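Local coordinates for protein beta-agarase (Persicobacter, PDB 6AII) that probably hydrolyses the beta-1,4 linkages of agarose to release neoagarobiose, as a family GH16 beta-agarase whose catalytic domain carries a bound calcium ion, at residues A3-G8 and S28-Y33; N73-I78 and I312-W317. One frame throughout, in Å; residues are numbered along the deposited sequence.

Contacts 1 and 2 share one calcium ion and lie on the same side of the chain's centre, their centres about 12 Å apart. Contact 1 comes first along the chain. It joins the loops before and after strand 19-23. Contact 2 follows and pairs strand 75-79 with strand 312-325, close to the C-terminus. Strand 312-325 also pairs with strand 19-23, so contact 2 lies in the antiparallel sheet whose strand 19-23 is flanked by the loops of contact 1. Asp5, Asp30 and Asn32 come from contact 1, Gly74 and Asp316 from contact 2. The metal therefore ties the N-terminal loops to this sheet, probably the convex one, as in other GH16 enzymes. Phe31 also packs on Met76.

Contact 1. Residues A3-G8 and S28-Y33; sequences AQDWAG and SDDFNY. With CA (calcium ion), chain B.
Asp5 and Asp30 bring two carboxylates together, with Asp5 OD1 3.6 Å from Asp30 OD2 and the planes 49° apart. Each of these oxygens takes an N-H. Asp30 CG lies between its own backbone N and carbonyl carbon (chi1 58°), which sets it 3.9 Å from Asp5 N. The backbone N of Asp5 donates to Asp30 OD2 over 2.9 Å, at the anti lone pair. Asn32 meets Asp5 tip to tip. Its ND2 donates to Asp5 OD1 at 2.9 Å from above the carboxylate plane. Asp5 OD2 binds the calcium at 2.3 Å. Asp30 O and Asn32 OD1 bind it too, and Gly74, Asp316 and a water complete the site. The calcium and the ND2 bond would offset some of the acidic repulsion. The site lies beside strand 312-325 of one sheet of the GH16 beta-sandwich, where the N-terminal loops pack on it. Asp5 and Trp6 form the corners of a type I turn from Gln4 to Ala7. Trp6 sets the edge of its ring against the backbone of Asp29, with CZ3 3.8 Å from Asp29 C. Asp29 OD1 accepts from the N of Phe31 in an Asx turn. One water bridges Gln4 OE1 and Asp30 OD1.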
# COMPACT_ATOMS: atom_id res chain seq x y z
N ALA A 3 23.72 -9.79 -9.41
CA ALA A 3 22.59 -8.88 -9.87
C ALA A 3 21.48 -9.00 -8.82
O ALA A 3 21.23 -10.09 -8.31
CB ALA A 3 22.13 -9.33 -11.25
N GLN A 4 20.80 -7.88 -8.57
CA GLN A 4 19.66 -7.92 -7.59
C GLN A 4 18.46 -8.58 -8.25
O GLN A 4 18.42 -8.81 -9.46
CB GLN A 4 19.43 -6.47 -7.18
CG GLN A 4 20.73 -5.95 -6.57
CD GLN A 4 20.63 -4.78 -5.64
OE1 GLN A 4 20.44 -4.91 -4.44
NE2 GLN A 4 20.87 -3.62 -6.23
N ASP A 5 17.43 -8.85 -7.41
CA ASP A 5 16.29 -9.59 -7.91
C ASP A 5 15.59 -8.85 -9.05
O ASP A 5 14.95 -9.47 -9.87
CB ASP A 5 15.27 -9.86 -6.81
CG ASP A 5 15.63 -10.93 -5.80
OD1 ASP A 5 16.62 -11.67 -6.00
OD2 ASP A 5 14.93 -10.98 -4.79
N TRP A 6 15.58 -7.53 -9.03
CA TRP A 6 14.88 -6.73 -10.04
C TRP A 6 15.76 -6.50 -11.27
O TRP A 6 15.38 -5.76 -12.15
CB TRP A 6 14.45 -5.38 -9.45
CG TRP A 6 15.58 -4.65 -8.80
CD1 TRP A 6 16.60 -4.00 -9.41
CD2 TRP A 6 15.79 -4.49 -7.39
NE1 TRP A 6 17.41 -3.40 -8.51
CE2 TRP A 6 16.98 -3.73 -7.25
CE3 TRP A 6 15.12 -4.94 -6.26
CZ2 TRP A 6 17.45 -3.38 -6.00
CZ3 TRP A 6 15.61 -4.59 -5.02
CH2 TRP A 6 16.77 -3.82 -4.90
N ALA A 7 16.97 -7.04 -11.28
CA ALA A 7 17.86 -6.69 -12.41
C ALA A 7 17.25 -7.22 -13.70
O ALA A 7 16.65 -8.25 -13.70
CB ALA A 7 19.24 -7.23 -12.20
N GLY A 8 17.37 -6.43 -14.75
CA GLY A 8 16.79 -6.81 -16.00
C GLY A 8 15.31 -6.47 -16.09
O GLY A 8 14.71 -6.68 -17.13
N SER A 28 15.81 0.45 -0.72
CA SER A 28 15.76 -0.63 -1.66
C SER A 28 16.30 -1.91 -1.01
O SER A 28 17.31 -1.86 -0.26
CB SER A 28 16.52 -0.34 -2.97
OG SER A 28 16.08 0.86 -3.59
N ASP A 29 15.63 -3.05 -1.24
CA ASP A 29 16.00 -4.30 -0.59
C ASP A 29 15.35 -5.45 -1.33
O ASP A 29 14.13 -5.35 -1.61
CB ASP A 29 15.58 -4.29 0.88
CG ASP A 29 16.21 -5.36 1.74
OD1 ASP A 29 16.73 -6.37 1.22
OD2 ASP A 29 16.26 -5.09 2.98
N ASP A 30 16.12 -6.52 -1.67
CA ASP A 30 15.49 -7.71 -2.25
C ASP A 30 15.33 -8.90 -1.30
O ASP A 30 14.95 -9.98 -1.73
CB ASP A 30 16.15 -8.08 -3.57
CG ASP A 30 17.64 -8.36 -3.52
OD1 ASP A 30 18.24 -8.29 -2.45
OD2 ASP A 30 18.14 -8.69 -4.62
N PHE A 31 15.57 -8.65 0.01
CA PHE A 31 15.11 -9.56 1.08
C PHE A 31 15.60 -11.01 0.95
O PHE A 31 14.85 -11.96 1.16
CB PHE A 31 13.56 -9.52 1.13
CG PHE A 31 13.06 -8.18 1.58
CD1 PHE A 31 13.44 -7.71 2.82
CD2 PHE A 31 12.26 -7.38 0.78
CE1 PHE A 31 13.00 -6.48 3.28
CE2 PHE A 31 11.82 -6.15 1.24
CZ PHE A 31 12.19 -5.70 2.48
N ASN A 32 16.88 -11.15 0.60
CA ASN A 32 17.42 -12.49 0.34
C ASN A 32 18.32 -12.90 1.51
O ASN A 32 19.30 -13.63 1.34
CB ASN A 32 18.05 -12.57 -1.04
CG ASN A 32 17.05 -12.29 -2.17
OD1 ASN A 32 15.85 -12.64 -2.12
ND2 ASN A 32 17.58 -11.73 -3.24
N TYR A 33 17.99 -12.42 2.69
CA TYR A 33 18.67 -12.77 3.94
C TYR A 33 17.62 -13.28 4.93
O TYR A 33 16.40 -13.12 4.69
CB TYR A 33 19.41 -11.57 4.52
CG TYR A 33 18.53 -10.34 4.64
CD1 TYR A 33 17.70 -10.14 5.72
CD2 TYR A 33 18.44 -9.43 3.60
CE1 TYR A 33 16.88 -9.03 5.83
CE2 TYR A 33 17.62 -8.31 3.70
CZ TYR A 33 16.82 -8.12 4.80
OH TYR A 33 16.02 -7.02 4.89
CA CA B . 13.72 -11.55 -2.95
O HOH W 1 19.27 -5.27 -1.45
O HOH W 2 20.68 -7.32 -2.76
O HOH W 3 19.56 -3.00 -2.28
O HOH W 4 13.93 -13.80 -4.04

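Contact 2. Residues N73-I78 and I312-W317. With CA (calcium ion), chain B.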
# COMPACT_ATOMS: atom_id res chain seq x y z
N ASN A 73 13.29 -17.09 2.85
CA ASN A 73 12.88 -17.73 1.62
C ASN A 73 12.79 -16.74 0.44
O ASN A 73 12.11 -17.08 -0.55
CB ASN A 73 11.62 -18.56 1.80
CG ASN A 73 11.79 -19.58 2.89
OD1 ASN A 73 11.14 -19.46 3.93
ND2 ASN A 73 12.76 -20.46 2.74
N GLY A 74 13.50 -15.64 0.52
CA GLY A 74 13.59 -14.61 -0.54
C GLY A 74 12.62 -13.47 -0.41
O GLY A 74 12.65 -12.56 -1.28
N HIS A 75 11.85 -13.44 0.69
CA HIS A 75 10.87 -12.34 0.85
C HIS A 75 10.69 -11.97 2.32
O HIS A 75 10.83 -12.81 3.24
CB HIS A 75 9.51 -12.74 0.26
CG HIS A 75 9.18 -14.15 0.46
ND1 HIS A 75 8.67 -14.63 1.67
CD2 HIS A 75 9.28 -15.22 -0.35
CE1 HIS A 75 8.50 -15.95 1.53
NE2 HIS A 75 8.83 -16.31 0.34
N MET A 76 10.28 -10.73 2.50
CA MET A 76 9.77 -10.28 3.80
C MET A 76 8.37 -10.91 3.95
O MET A 76 7.61 -10.97 2.95
CB MET A 76 9.63 -8.76 3.86
CG MET A 76 8.94 -8.28 5.09
SD MET A 76 9.12 -6.45 5.24
CE MET A 76 10.72 -6.26 5.85
N ASN A 77 8.07 -11.39 5.13
CA ASN A 77 6.80 -12.03 5.47
C ASN A 77 6.06 -11.12 6.45
O ASN A 77 6.61 -10.76 7.50
CB ASN A 77 7.04 -13.36 6.19
CG ASN A 77 7.87 -14.31 5.37
OD1 ASN A 77 7.40 -14.66 4.31
ND2 ASN A 77 9.04 -14.71 5.90
N ILE A 78 4.84 -10.75 6.11
CA ILE A 78 3.96 -9.95 6.97
C ILE A 78 2.78 -10.87 7.32
O ILE A 78 1.93 -11.15 6.48
CB ILE A 78 3.60 -8.62 6.34
CG1 ILE A 78 4.84 -7.84 5.90
CG2 ILE A 78 2.79 -7.81 7.34
CD1 ILE A 78 4.55 -6.56 5.17
N ILE A 312 -0.33 -14.67 4.76
CA ILE A 312 0.94 -13.96 4.81
C ILE A 312 1.00 -13.10 3.55
O ILE A 312 0.88 -13.64 2.42
CB ILE A 312 2.15 -14.91 4.83
CG1 ILE A 312 2.03 -15.96 5.94
CG2 ILE A 312 3.45 -14.12 4.89
CD1 ILE A 312 3.19 -16.93 5.98
N MET A 313 1.32 -11.87 3.74
CA MET A 313 1.64 -10.95 2.64
C MET A 313 3.16 -11.00 2.46
O MET A 313 3.90 -10.76 3.41
CB MET A 313 1.23 -9.52 2.94
CG MET A 313 1.52 -8.55 1.80
SD MET A 313 1.11 -6.83 2.33
CE MET A 313 1.63 -5.94 0.88
N LYS A 314 3.64 -11.32 1.26
CA LYS A 314 5.08 -11.54 1.04
C LYS A 314 5.62 -10.39 0.17
O LYS A 314 4.91 -9.93 -0.76
CB LYS A 314 5.33 -12.87 0.33
CG LYS A 314 4.88 -14.05 1.14
CD LYS A 314 5.06 -15.39 0.45
CE LYS A 314 4.54 -16.50 1.32
NZ LYS A 314 4.55 -17.78 0.58
N VAL A 315 6.82 -9.95 0.47
CA VAL A 315 7.42 -8.87 -0.30
C VAL A 315 8.76 -9.41 -0.84
O VAL A 315 9.71 -9.57 -0.08
CB VAL A 315 7.63 -7.58 0.52
CG1 VAL A 315 8.16 -6.45 -0.37
CG2 VAL A 315 6.34 -7.14 1.24
N ASP A 316 8.78 -9.65 -2.15
CA ASP A 316 10.03 -10.17 -2.78
C ASP A 316 11.08 -9.08 -2.81
O ASP A 316 12.28 -9.35 -2.65
CB ASP A 316 9.69 -10.66 -4.18
CG ASP A 316 10.85 -11.32 -4.91
OD1 ASP A 316 11.79 -11.82 -4.22
OD2 ASP A 316 10.78 -11.36 -6.17
N TRP A 317 10.68 -7.86 -3.11
CA TRP A 317 11.62 -6.76 -3.15
C TRP A 317 10.88 -5.42 -3.10
O TRP A 317 9.68 -5.32 -3.45
CB TRP A 317 12.56 -6.81 -4.39
CG TRP A 317 12.00 -7.01 -5.76
CD1 TRP A 317 12.10 -8.17 -6.45
CD2 TRP A 317 11.36 -6.08 -6.64
NE1 TRP A 317 11.64 -8.03 -7.72
CE2 TRP A 317 11.18 -6.76 -7.88
CE3 TRP A 317 10.95 -4.73 -6.52
CZ2 TRP A 317 10.59 -6.15 -8.96
CZ3 TRP A 317 10.32 -4.14 -7.60
CH2 TRP A 317 10.16 -4.84 -8.81
CA CA B . 13.72 -11.55 -2.95
O HOH W 5 7.01 -18.58 -0.92
O HOH W 4 13.93 -13.80 -4.04
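His75 CG lies between its own backbone N and carbonyl carbon (chi1 36°), while Lys314 CG is anti to its carbonyl carbon (chi1 -62°). The two side chains run alongside each other in the same direction. The lysine chain is extended, and its CD lies over one face of the imidazole, displaced from the centre toward CE1. This is a CH-pi contact, with CD 3.9 Å from the ring centroid. Asn73 C lies over the opposite face. His75 ND1 also makes a weak bond to Asn77 OD1, and Asn77 CG lies at the ring edge. Asn77 ND2 is hydrogen-bonded to Ser72 OG and Ser70 OG. A water accepts from Lys314 NZ and lies 3.2 Å from His75 NE2. Lys314 NZ also has a salt bridge to Glu309.

The backbones form an antiparallel pair. Met76 and Val315 are a hydrogen-bonded pair, and Val315 N donates to Met76 O at 2.8 Å. Ile78 and Met313 are the next such pair. Asn77 and Lys314 lie between them as a non-hydrogen-bonded pair. On one face Met76 CB meets Val315 CB at 4.1 Å, and Ile78 CB approaches Met313 CB.

Beyond Val315 the strand bends at Asp316. Asp316 OD1 binds the calcium at 2.3 Å. Asp316 O and Gly74 O bind the same ion. Gly74 adopts a positive phi (94°), a conformation readily open to glycine. Asp316 OD2 forms a salt bridge with Arg123. Asp316 and Trp317 together face Arg123 in a classic beta bulge.

Strand 312-325 is flanked by strand 75-79 and strand 118-125 in one antiparallel sheet. The side chains of Ile78 and Met313 pack on Ile284 and Ile286 of strand 280-287, in the other sheet of the sandwich.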